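Local coordinates for 5' nucleotidase family protein (Staphylococcus aureus subsp. aureus, PDB 4Q7F) that belongs to the 5' nucleotidase family and pairs a two-metal calcineurin-like phosphoesterase domain with a 5'-nucleotidase C-terminal domain, at residues E314-Y319 with V375-V380; I32-F37 with H308-L313; E320-P325 with D507-N512. All coordinates share one frame; numbering follows the deposited sequence. Where two conformers were deposited one is given.

Interaction 1 (E314-Y319 with V375-V380)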
loop_
_atom_site.group_PDB
_atom_site.type_symbol
_atom_site.label_atom_id
_atom_site.label_comp_id
_atom_site.label_asym_id
_atom_site.label_seq_id
_atom_site.Cartn_x
_atom_site.Cartn_y
_atom_site.Cartn_z
ATOM N N GLU A 314 -6.509 -20.778 6.675
ATOM C CA GLU A 314 -7.839 -20.505 7.258
ATOM C C GLU A 314 -7.909 -21.000 8.704
ATOM O O GLU A 314 -8.462 -20.329 9.584
ATOM C CB GLU A 314 -8.947 -21.132 6.408
ATOM C CG GLU A 314 -9.043 -20.579 4.981
ATOM C CD GLU A 314 -9.418 -19.118 4.898
ATOM O OE1 GLU A 314 -9.851 -18.486 5.926
ATOM O OE2 GLU A 314 -9.295 -18.588 3.764
ATOM N N ASP A 315 -7.348 -22.181 8.960
ATOM C CA ASP A 315 -7.347 -22.714 10.323
ATOM C C ASP A 315 -6.681 -21.712 11.293
ATOM O O ASP A 315 -7.213 -21.423 12.358
ATOM C CB ASP A 315 -6.667 -24.079 10.381
ATOM C CG ASP A 315 -7.499 -25.188 9.717
ATOM O OD1 ASP A 315 -8.669 -24.959 9.309
ATOM O OD2 ASP A 315 -6.985 -26.310 9.603
ATOM N N TRP A 316 -5.534 -21.163 10.894
ATOM C CA TRP A 316 -4.824 -20.191 11.707
ATOM C C TRP A 316 -5.666 -18.941 11.887
ATOM O O TRP A 316 -5.764 -18.414 12.987
ATOM C CB TRP A 316 -3.479 -19.855 11.057
ATOM C CG TRP A 316 -2.629 -18.952 11.833
ATOM C CD1 TRP A 316 -1.910 -19.262 12.956
ATOM C CD2 TRP A 316 -2.311 -17.590 11.514
ATOM N NE1 TRP A 316 -1.189 -18.167 13.366
ATOM C CE2 TRP A 316 -1.420 -17.128 12.503
ATOM C CE3 TRP A 316 -2.699 -16.719 10.492
ATOM C CZ2 TRP A 316 -0.918 -15.827 12.505
ATOM C CZ3 TRP A 316 -2.203 -15.438 10.486
ATOM C CH2 TRP A 316 -1.314 -14.998 11.477
ATOM N N LEU A 317 -6.298 -18.487 10.803
ATOM C CA LEU A 317 -7.146 -17.315 10.873
ATOM C C LEU A 317 -8.340 -17.501 11.805
ATOM O O LEU A 317 -8.831 -16.535 12.386
ATOM C CB LEU A 317 -7.599 -16.911 9.471
ATOM C CG LEU A 317 -6.461 -16.315 8.639
ATOM C CD1 LEU A 317 -6.925 -16.084 7.222
ATOM C CD2 LEU A 317 -5.962 -15.005 9.255
ATOM N N ASP A 318 -8.793 -18.739 11.970
ATOM C CA ASP A 318 -9.919 -19.026 12.853
ATOM C C ASP A 318 -9.545 -19.159 14.318
ATOM O O ASP A 318 -10.431 -19.288 15.167
ATOM C CB ASP A 318 -10.643 -20.310 12.393
ATOM C CG ASP A 318 -11.424 -20.109 11.106
ATOM O OD1 ASP A 318 -11.754 -18.938 10.780
ATOM O OD2 ASP A 318 -11.715 -21.119 10.423
ATOM N N TYR A 319 -8.242 -19.128 14.624
ATOM C CA TYR A 319 -7.777 -19.289 15.992
ATOM C C TYR A 319 -8.426 -18.229 16.864
ATOM O O TYR A 319 -8.366 -17.047 16.550
ATOM C CB TYR A 319 -6.249 -19.193 16.087
ATOM C CG TYR A 319 -5.757 -19.292 17.511
ATOM C CD1 TYR A 319 -5.580 -20.528 18.122
ATOM C CD2 TYR A 319 -5.503 -18.145 18.259
ATOM C CE1 TYR A 319 -5.149 -20.623 19.442
ATOM C CE2 TYR A 319 -5.065 -18.227 19.574
ATOM C CZ TYR A 319 -4.888 -19.467 20.157
ATOM O OH TYR A 319 -4.458 -19.545 21.459
ATOM N N VAL A 375 -13.505 -13.093 19.064
ATOM C CA VAL A 375 -12.447 -12.481 18.286
ATOM C C VAL A 375 -11.465 -13.553 17.849
ATOM O O VAL A 375 -10.921 -14.285 18.687
ATOM C CB VAL A 375 -11.683 -11.429 19.096
ATOM C CG1 VAL A 375 -10.639 -10.748 18.221
ATOM C CG2 VAL A 375 -12.636 -10.396 19.684
ATOM N N THR A 376 -11.243 -13.640 16.536
ATOM C CA THR A 376 -10.285 -14.599 15.978
ATOM C C THR A 376 -9.097 -13.838 15.358
ATOM O O THR A 376 -9.142 -12.607 15.224
ATOM C CB THR A 376 -10.933 -15.466 14.885
ATOM O OG1 THR A 376 -11.335 -14.626 13.800
ATOM C CG2 THR A 376 -12.162 -16.219 15.431
HETATM N N MSE A 377 -8.055 -14.572 14.980
HETATM C CA MSE A 377 -6.862 -13.974 14.347
HETATM C C MSE A 377 -7.301 -13.165 13.123
HETATM O O MSE A 377 -6.810 -12.045 12.888
HETATM C CB MSE A 377 -5.880 -15.101 14.023
HETATM C CG MSE A 377 -4.580 -14.621 13.380
HETATM SE SE MSE A 377 -3.695 -13.168 14.410
HETATM C CE MSE A 377 -2.818 -14.416 15.636
ATOM N N ARG A 378 -8.257 -13.724 12.376
ATOM C CA ARG A 378 -8.849 -13.094 11.170
ATOM C C ARG A 378 -9.318 -11.671 11.475
ATOM O O ARG A 378 -9.025 -10.743 10.747
ATOM C CB ARG A 378 -10.056 -13.914 10.684
ATOM C CG ARG A 378 -10.628 -13.509 9.308
ATOM C CD ARG A 378 -11.878 -14.295 8.912
ATOM N NE ARG A 378 -11.652 -15.726 9.022
ATOM C CZ ARG A 378 -11.157 -16.495 8.064
ATOM N NH1 ARG A 378 -10.865 -16.003 6.858
ATOM N NH2 ARG A 378 -10.964 -17.770 8.323
ATOM N N ASP A 379 -10.050 -11.528 12.567
ATOM C CA ASP A 379 -10.591 -10.231 12.979
ATOM C C ASP A 379 -9.515 -9.238 13.366
ATOM O O ASP A 379 -9.605 -8.066 13.023
ATOM C CB ASP A 379 -11.578 -10.443 14.115
ATOM C CG ASP A 379 -12.643 -11.469 13.763
ATOM O OD1 ASP A 379 -13.321 -11.290 12.729
ATOM O OD2 ASP A 379 -12.800 -12.455 14.498
ATOM N N VAL A 380 -8.488 -9.696 14.077
ATOM C CA VAL A 380 -7.406 -8.820 14.507
ATOM C C VAL A 380 -6.663 -8.253 13.305
ATOM O O VAL A 380 -6.353 -7.059 13.251
ATOM C CB VAL A 380 -6.396 -9.554 15.431
ATOM C CG1 VAL A 380 -5.154 -8.702 15.651
ATOM C CG2 VAL A 380 -7.033 -9.937 16.760
HETATM O O HOH W 1 -12.363 -16.407 11.578
#

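Interaction 2 (I32-F37 with H308-L313)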
loop_
_atom_site.group_PDB
_atom_site.type_symbol
_atom_site.label_atom_id
_atom_site.label_comp_id
_atom_site.label_asym_id
_atom_site.label_seq_id
_atom_site.Cartn_x
_atom_site.Cartn_y
_atom_site.Cartn_z
ATOM N N ILE A 32 -2.974 -14.468 -3.221
ATOM C CA ILE A 32 -2.705 -15.565 -4.134
ATOM C C ILE A 32 -3.994 -16.359 -4.378
ATOM O O ILE A 32 -4.359 -16.645 -5.516
ATOM C CB ILE A 32 -1.663 -16.511 -3.507
ATOM C CG1 ILE A 32 -0.371 -15.756 -3.173
ATOM C CG2 ILE A 32 -1.401 -17.712 -4.428
ATOM C CD1 ILE A 32 0.301 -15.095 -4.342
ATOM N N PHE A 33 -4.663 -16.728 -3.292
ATOM C CA PHE A 33 -5.909 -17.465 -3.364
ATOM C C PHE A 33 -7.035 -16.565 -3.816
ATOM O O PHE A 33 -6.890 -15.361 -3.774
ATOM C CB PHE A 33 -6.212 -18.098 -2.033
ATOM C CG PHE A 33 -5.165 -19.085 -1.610
ATOM C CD1 PHE A 33 -5.082 -20.310 -2.223
ATOM C CD2 PHE A 33 -4.246 -18.762 -0.655
ATOM C CE1 PHE A 33 -4.109 -21.207 -1.868
ATOM C CE2 PHE A 33 -3.268 -19.668 -0.280
ATOM C CZ PHE A 33 -3.199 -20.886 -0.903
ATOM N N PRO A 34 -8.158 -17.150 -4.289
ATOM C CA PRO A 34 -9.285 -16.322 -4.749
ATOM C C PRO A 34 -10.174 -15.909 -3.594
ATOM O O PRO A 34 -11.334 -16.367 -3.500
ATOM C CB PRO A 34 -10.004 -17.250 -5.717
ATOM C CG PRO A 34 -9.722 -18.615 -5.174
ATOM C CD PRO A 34 -8.306 -18.552 -4.727
ATOM N N THR A 35 -9.616 -15.075 -2.706
ATOM C CA THR A 35 -10.320 -14.600 -1.513
ATOM C C THR A 35 -9.675 -13.368 -0.906
ATOM O O THR A 35 -8.459 -13.183 -1.011
ATOM C CB THR A 35 -10.353 -15.695 -0.425
ATOM O OG1 THR A 35 -11.027 -15.212 0.744
ATOM C CG2 THR A 35 -8.934 -16.129 -0.046
ATOM N N ASP A 36 -10.491 -12.540 -0.241
ATOM C CA ASP A 36 -10.003 -11.370 0.486
ATOM C C ASP A 36 -9.996 -11.686 2.005
ATOM O O ASP A 36 -9.729 -10.819 2.835
ATOM C CB ASP A 36 -10.841 -10.119 0.179
ATOM C CG ASP A 36 -12.290 -10.249 0.577
ATOM O OD1 ASP A 36 -12.680 -11.179 1.317
ATOM O OD2 ASP A 36 -13.068 -9.381 0.148
ATOM N N PHE A 37 -10.320 -12.940 2.333
ATOM C CA PHE A 37 -10.322 -13.475 3.716
ATOM C C PHE A 37 -11.371 -12.895 4.678
ATOM O O PHE A 37 -11.312 -13.129 5.886
ATOM C CB PHE A 37 -8.926 -13.399 4.324
ATOM C CG PHE A 37 -7.883 -14.115 3.524
ATOM C CD1 PHE A 37 -7.738 -15.498 3.629
ATOM C CD2 PHE A 37 -7.059 -13.419 2.658
ATOM C CE1 PHE A 37 -6.793 -16.168 2.873
ATOM C CE2 PHE A 37 -6.104 -14.082 1.910
ATOM C CZ PHE A 37 -5.964 -15.457 2.029
ATOM N N HIS A 308 -4.372 -27.410 0.464
ATOM C CA HIS A 308 -3.948 -27.767 1.804
ATOM C C HIS A 308 -3.364 -26.537 2.522
ATOM O O HIS A 308 -3.694 -26.283 3.669
ATOM C CB HIS A 308 -2.953 -28.911 1.770
ATOM C CG HIS A 308 -2.459 -29.301 3.118
ATOM N ND1 HIS A 308 -3.309 -29.711 4.123
ATOM C CD2 HIS A 308 -1.208 -29.359 3.631
ATOM C CE1 HIS A 308 -2.601 -30.001 5.203
ATOM N NE2 HIS A 308 -1.323 -29.799 4.929
ATOM N N LEU A 309 -2.546 -25.754 1.814
ATOM C CA LEU A 309 -1.979 -24.525 2.374
ATOM C C LEU A 309 -3.090 -23.536 2.730
ATOM O O LEU A 309 -3.072 -22.953 3.810
ATOM C CB LEU A 309 -0.972 -23.908 1.402
ATOM C CG LEU A 309 -0.358 -22.544 1.750
ATOM C CD1 LEU A 309 0.276 -22.545 3.131
ATOM C CD2 LEU A 309 0.660 -22.137 0.697
ATOM N N ARG A 310 -4.041 -23.317 1.815
ATOM C CA ARG A 310 -5.196 -22.449 2.087
ATOM C C ARG A 310 -5.886 -22.902 3.388
ATOM O O ARG A 310 -6.245 -22.085 4.214
ATOM C CB ARG A 310 -6.180 -22.502 0.905
ATOM C CG ARG A 310 -7.600 -21.955 1.116
ATOM C CD ARG A 310 -7.717 -20.478 0.888
ATOM N NE ARG A 310 -9.030 -19.928 1.238
ATOM C CZ ARG A 310 -10.021 -19.618 0.391
ATOM N NH1 ARG A 310 -9.906 -19.798 -0.914
ATOM N NH2 ARG A 310 -11.149 -19.090 0.874
ATOM N N LYS A 311 -6.081 -24.201 3.553
ATOM C CA LYS A 311 -6.744 -24.729 4.769
ATOM C C LYS A 311 -5.968 -24.399 6.039
ATOM O O LYS A 311 -6.563 -23.995 7.042
ATOM C CB LYS A 311 -6.947 -26.252 4.690
ATOM C CG LYS A 311 -7.657 -26.842 5.905
ATOM C CD LYS A 311 -7.665 -28.359 5.844
ATOM C CE LYS A 311 -8.491 -28.969 6.971
ATOM N NZ LYS A 311 -8.022 -28.615 8.338
ATOM N N GLN A 312 -4.651 -24.621 6.008
ATOM C CA GLN A 312 -3.785 -24.291 7.144
ATOM C C GLN A 312 -3.928 -22.809 7.461
ATOM O O GLN A 312 -4.036 -22.411 8.621
ATOM C CB GLN A 312 -2.334 -24.601 6.818
ATOM C CG GLN A 312 -2.009 -26.094 6.818
ATOM C CD GLN A 312 -0.623 -26.373 6.284
ATOM O OE1 GLN A 312 -0.166 -25.725 5.333
ATOM N NE2 GLN A 312 0.045 -27.366 6.859
ATOM N N LEU A 313 -3.945 -22.005 6.413
ATOM C CA LEU A 313 -4.079 -20.575 6.556
ATOM C C LEU A 313 -5.416 -20.232 7.206
ATOM O O LEU A 313 -5.458 -19.492 8.190
ATOM C CB LEU A 313 -3.947 -19.905 5.183
ATOM C CG LEU A 313 -4.227 -18.401 5.148
ATOM C CD1 LEU A 313 -3.401 -17.654 6.185
ATOM C CD2 LEU A 313 -3.941 -17.884 3.740
HETATM O O HOH W 2 -10.892 -16.558 2.947
#

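Interaction 3 (E320-P325 with D507-N512)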
loop_
_atom_site.group_PDB
_atom_site.type_symbol
_atom_site.label_atom_id
_atom_site.label_comp_id
_atom_site.label_asym_id
_atom_site.label_seq_id
_atom_site.Cartn_x
_atom_site.Cartn_y
_atom_site.Cartn_z
ATOM N N GLU A 320 -9.056 -18.671 17.944
ATOM C CA GLU A 320 -9.746 -17.762 18.846
ATOM C C GLU A 320 -8.795 -17.054 19.813
ATOM O O GLU A 320 -8.063 -17.695 20.567
ATOM C CB GLU A 320 -10.841 -18.519 19.609
ATOM C CG GLU A 320 -11.577 -17.651 20.611
ATOM C CD GLU A 320 -12.791 -18.327 21.217
ATOM O OE1 GLU A 320 -13.463 -19.128 20.523
ATOM O OE2 GLU A 320 -13.088 -18.016 22.389
ATOM N N ILE A 321 -8.817 -15.723 19.785
ATOM C CA ILE A 321 -7.980 -14.915 20.653
ATOM C C ILE A 321 -8.653 -14.802 22.026
ATOM O O ILE A 321 -8.046 -15.117 23.051
ATOM C CB ILE A 321 -7.767 -13.496 20.078
ATOM C CG1 ILE A 321 -7.249 -13.557 18.624
ATOM C CG2 ILE A 321 -6.821 -12.708 20.967
ATOM C CD1 ILE A 321 -5.858 -14.136 18.488
ATOM N N THR A 322 -9.905 -14.346 22.029
ATOM C CA THR A 322 -10.676 -14.217 23.259
ATOM C C THR A 322 -12.152 -14.078 22.920
ATOM O O THR A 322 -12.532 -14.009 21.733
ATOM C CB THR A 322 -10.241 -12.982 24.107
ATOM O OG1 THR A 322 -10.842 -13.042 25.404
ATOM C CG2 THR A 322 -10.645 -11.667 23.444
ATOM N N THR A 323 -12.968 -14.074 23.969
ATOM C CA THR A 323 -14.399 -13.834 23.870
ATOM C C THR A 323 -14.676 -12.632 24.770
ATOM O O THR A 323 -14.411 -12.683 25.953
ATOM C CB THR A 323 -15.227 -15.028 24.347
ATOM O OG1 THR A 323 -14.933 -16.168 23.532
ATOM C CG2 THR A 323 -16.719 -14.718 24.244
ATOM N N LEU A 324 -15.190 -11.556 24.197
ATOM C CA LEU A 324 -15.479 -10.334 24.933
ATOM C C LEU A 324 -16.900 -10.389 25.471
ATOM O O LEU A 324 -17.732 -11.104 24.929
ATOM C CB LEU A 324 -15.361 -9.139 23.991
ATOM C CG LEU A 324 -14.092 -9.075 23.143
ATOM C CD1 LEU A 324 -14.180 -7.914 22.173
ATOM C CD2 LEU A 324 -12.850 -8.957 24.008
ATOM N N PRO A 325 -17.197 -9.618 26.533
ATOM C CA PRO A 325 -18.564 -9.638 27.065
ATOM C C PRO A 325 -19.560 -8.765 26.284
ATOM O O PRO A 325 -20.737 -8.738 26.632
ATOM C CB PRO A 325 -18.394 -9.126 28.496
ATOM C CG PRO A 325 -17.153 -8.306 28.481
ATOM C CD PRO A 325 -16.303 -8.745 27.314
ATOM N N ASP A 507 -2.269 -8.848 22.776
ATOM C CA ASP A 507 -1.755 -8.750 24.156
ATOM C C ASP A 507 -2.791 -8.113 25.068
ATOM O O ASP A 507 -3.115 -8.662 26.112
ATOM C CB ASP A 507 -0.457 -7.924 24.224
ATOM C CG ASP A 507 0.726 -8.639 23.600
ATOM O OD1 ASP A 507 0.646 -9.847 23.359
ATOM O OD2 ASP A 507 1.742 -7.992 23.342
ATOM N N PHE A 508 -3.312 -6.957 24.668
ATOM C CA PHE A 508 -4.311 -6.281 25.479
ATOM C C PHE A 508 -5.515 -7.191 25.696
ATOM O O PHE A 508 -5.976 -7.371 26.829
ATOM C CB PHE A 508 -4.762 -4.973 24.835
ATOM C CG PHE A 508 -5.706 -4.184 25.694
ATOM C CD1 PHE A 508 -7.063 -4.455 25.682
ATOM C CD2 PHE A 508 -5.236 -3.184 26.533
ATOM C CE1 PHE A 508 -7.937 -3.739 26.484
ATOM C CE2 PHE A 508 -6.105 -2.456 27.333
ATOM C CZ PHE A 508 -7.458 -2.737 27.314
ATOM N N LEU A 509 -6.015 -7.776 24.611
ATOM C CA LEU A 509 -7.161 -8.681 24.689
ATOM C C LEU A 509 -6.933 -9.847 25.649
ATOM O O LEU A 509 -7.840 -10.237 26.380
ATOM C CB LEU A 509 -7.512 -9.221 23.303
ATOM C CG LEU A 509 -8.203 -8.254 22.342
ATOM C CD1 LEU A 509 -8.316 -8.880 20.962
ATOM C CD2 LEU A 509 -9.577 -7.868 22.873
ATOM N N SER A 510 -5.719 -10.383 25.655
ATOM C CA SER A 510 -5.391 -11.524 26.502
ATOM C C SER A 510 -5.215 -11.180 27.981
ATOM O O SER A 510 -5.412 -12.039 28.834
ATOM C CB SER A 510 -4.118 -12.210 25.987
ATOM O OG SER A 510 -4.284 -12.653 24.649
ATOM N N ASN A 511 -4.854 -9.930 28.278
ATOM C CA ASN A 511 -4.585 -9.488 29.655
ATOM C C ASN A 511 -5.727 -8.799 30.405
ATOM O O ASN A 511 -5.661 -8.676 31.623
ATOM C CB ASN A 511 -3.383 -8.541 29.660
ATOM C CG ASN A 511 -2.143 -9.163 29.052
ATOM O OD1 ASN A 511 -2.016 -10.382 28.976
ATOM N ND2 ASN A 511 -1.220 -8.320 28.611
ATOM N N ASN A 512 -6.750 -8.322 29.699
ATOM C CA ASN A 512 -7.885 -7.674 30.366
ATOM C C ASN A 512 -9.177 -8.429 30.067
ATOM O O ASN A 512 -9.881 -8.126 29.104
ATOM C CB ASN A 512 -8.016 -6.207 29.960
ATOM C CG ASN A 512 -9.057 -5.468 30.787
ATOM O OD1 ASN A 512 -9.633 -6.026 31.724
ATOM N ND2 ASN A 512 -9.298 -4.208 30.450
#

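Interaction 1 (E314-Y319 with V375-V380)
Arg-378 reaches across to two carboxylates, Glu-314 and Asp-318, four residues apart in sequence. Its NH1 and NH2 both close on the one oxygen OE1 of Glu-314 (NH2 to OE1 2.7 Å). Carboxylate and guanidinium are nearly coplanar there, NH1 using the syn lone pair and NH2 arriving nearly in line with the C-O bond, on the far side of the oxygen. NH2 also donates to Asp-318 OD1 at 2.8 Å, a nearly linear bond (173°) that lies in the guanidinium plane but meets the oxygen from above its tilted carboxylate. One face of the guanidinium carries Leu-317 CB, 3.7 Å from NH2. Apolar contact centres on selenomethionine Met-377: CG, anti to its backbone N (chi1 -179°), lies over the six-membered ring of Trp-316, 3.7 Å from its centroid, in a CH-pi contact, with SE oblique to the same ring as a Met-aromatic partner. The backbones are tied as well, Met-377 N giving 2.9 Å to Tyr-319 O and Arg-378 N 2.9 Å to Leu-317 O, so the first two amides of helix 377-383 bind carbonyls of the other segment. One water bridges the segments, donating to Asp-318 OD1 and Thr-376 OG1 and accepting from Arg-378 NE. In the second shell N-cap Thr-376 gives both N and OG1 to Asp-379 OD2, while Arg-40 pairs with Asp-318 OD2. Helix 78-85 packs on Trp-316 and Leu-317, helix 501-511 touches Met-377 and Val-380, and strand 374-376 pairs with strand 320-323.

Interaction 2 (I32-F37 with H308-L313)
Phe-33 and Arg-310 slide past each other in opposite directions, the aliphatic part of the arginine running over the phenylalanine ring. CB of Arg-310 stands over one face, 3.9 Å from the ring centroid and offset toward the rim, a CH-pi contact; CD follows at 3.8 Å from Phe-33 CG. The arginine chain bends at chi2 (86°), which brings CD over that end of the ring. Beyond it the guanidinium is met tip to tip by Thr-35, whose CG2 is centred over one face, 3.7 Å from CZ. Purely apolar contacts flank this pair. Leu-309 CG lies at the edge of the Phe-33 ring, 4.2 Å from CZ, and Leu-313 CD2 is 3.4 Å from Phe-37 CE1, the two side chains crossing at about a right angle. Loop 32-37 of the calcineurin-like phosphoesterase domain, which follows strand 19-25, packs against helix 304-317, and helix 78-85 touches Phe-37 and Leu-313. The loop is shaped by an inverse gamma turn centred on Pro-34 and by an ST turn in which Phe-37 N donates to Thr-35 OG1 at 2.9 Å. Direct hydrogen bonds between loop and helix segments are absent. One water is the polar link, accepting from Thr-35 OG1 at 2.6 Å and, weakly, from Arg-310 NH2. The guanidinium itself is fixed from elsewhere: NE forms a salt bridge with Glu-314 OE2, and NH2 donates to the carbonyls of Arg-40 and Gln-42.

Interaction 3 (E320-P325 with D507-N512)
A classic beta bulge puts Ile-321 and Thr-322, neighbours in sequence, both opposite Val-375 on the partner strand, and both side chains start out toward Leu-509 of helix 507-511. Leu-509 receives them on separate atoms. Its CD1 is 4.1 Å from Ile-321 CG2, and its CB lies 4.0 Å from Thr-322 CG2. The other branch, CD2, meets Leu-324 CD2 at 3.6 Å, the nearest approach between the two segments, with these two leucines crossing at about a right angle. In Thr-322 OG1 is anti to the backbone N (chi1 -169°), leaving the methyl CG2, the atom in contact, between the backbone N and the carbonyl carbon. No hydrogen bond joins the segments; Ser-510 lies at the margin near Ile-321 CG2, its OG bonded to the carbonyl of Ile-506 in its own helix. The axes of the short segments 320-323 and 507-511 come within 8.0 Å at an angle of 47°, and Leu-509 makes most of the contact on the helix side. Val-375 of strand 374-376, the antiparallel partner of 320-323, also touches Leu-509 and Leu-324, Phe-371 packs on both leucines, and Phe-346 of helix 342-355 adjoins Leu-509.

How the interactions relate
The three contacts follow the connection from the metal-binding domain to the C-terminal domain. Helix 304-317 serves interactions 2 and 1 in turn, their centres 12 Å apart, and Phe-37 joins them: its O lies 3.1 Å from Arg-378 NH1, a probable hydrogen bond, and its ring packs on Leu-317. Strand 320-323 then carries the chain into interaction 3, whose centre is 13 Å from that of interaction 1; Val-375 O to Ile-321 N (2.8 Å) links the two. Interactions 2 and 3 do not touch, with nearest atoms about 10 Å apart. None of their residues is among those binding manganese, magnesium or the ligand 3D1, which lies between the two domains.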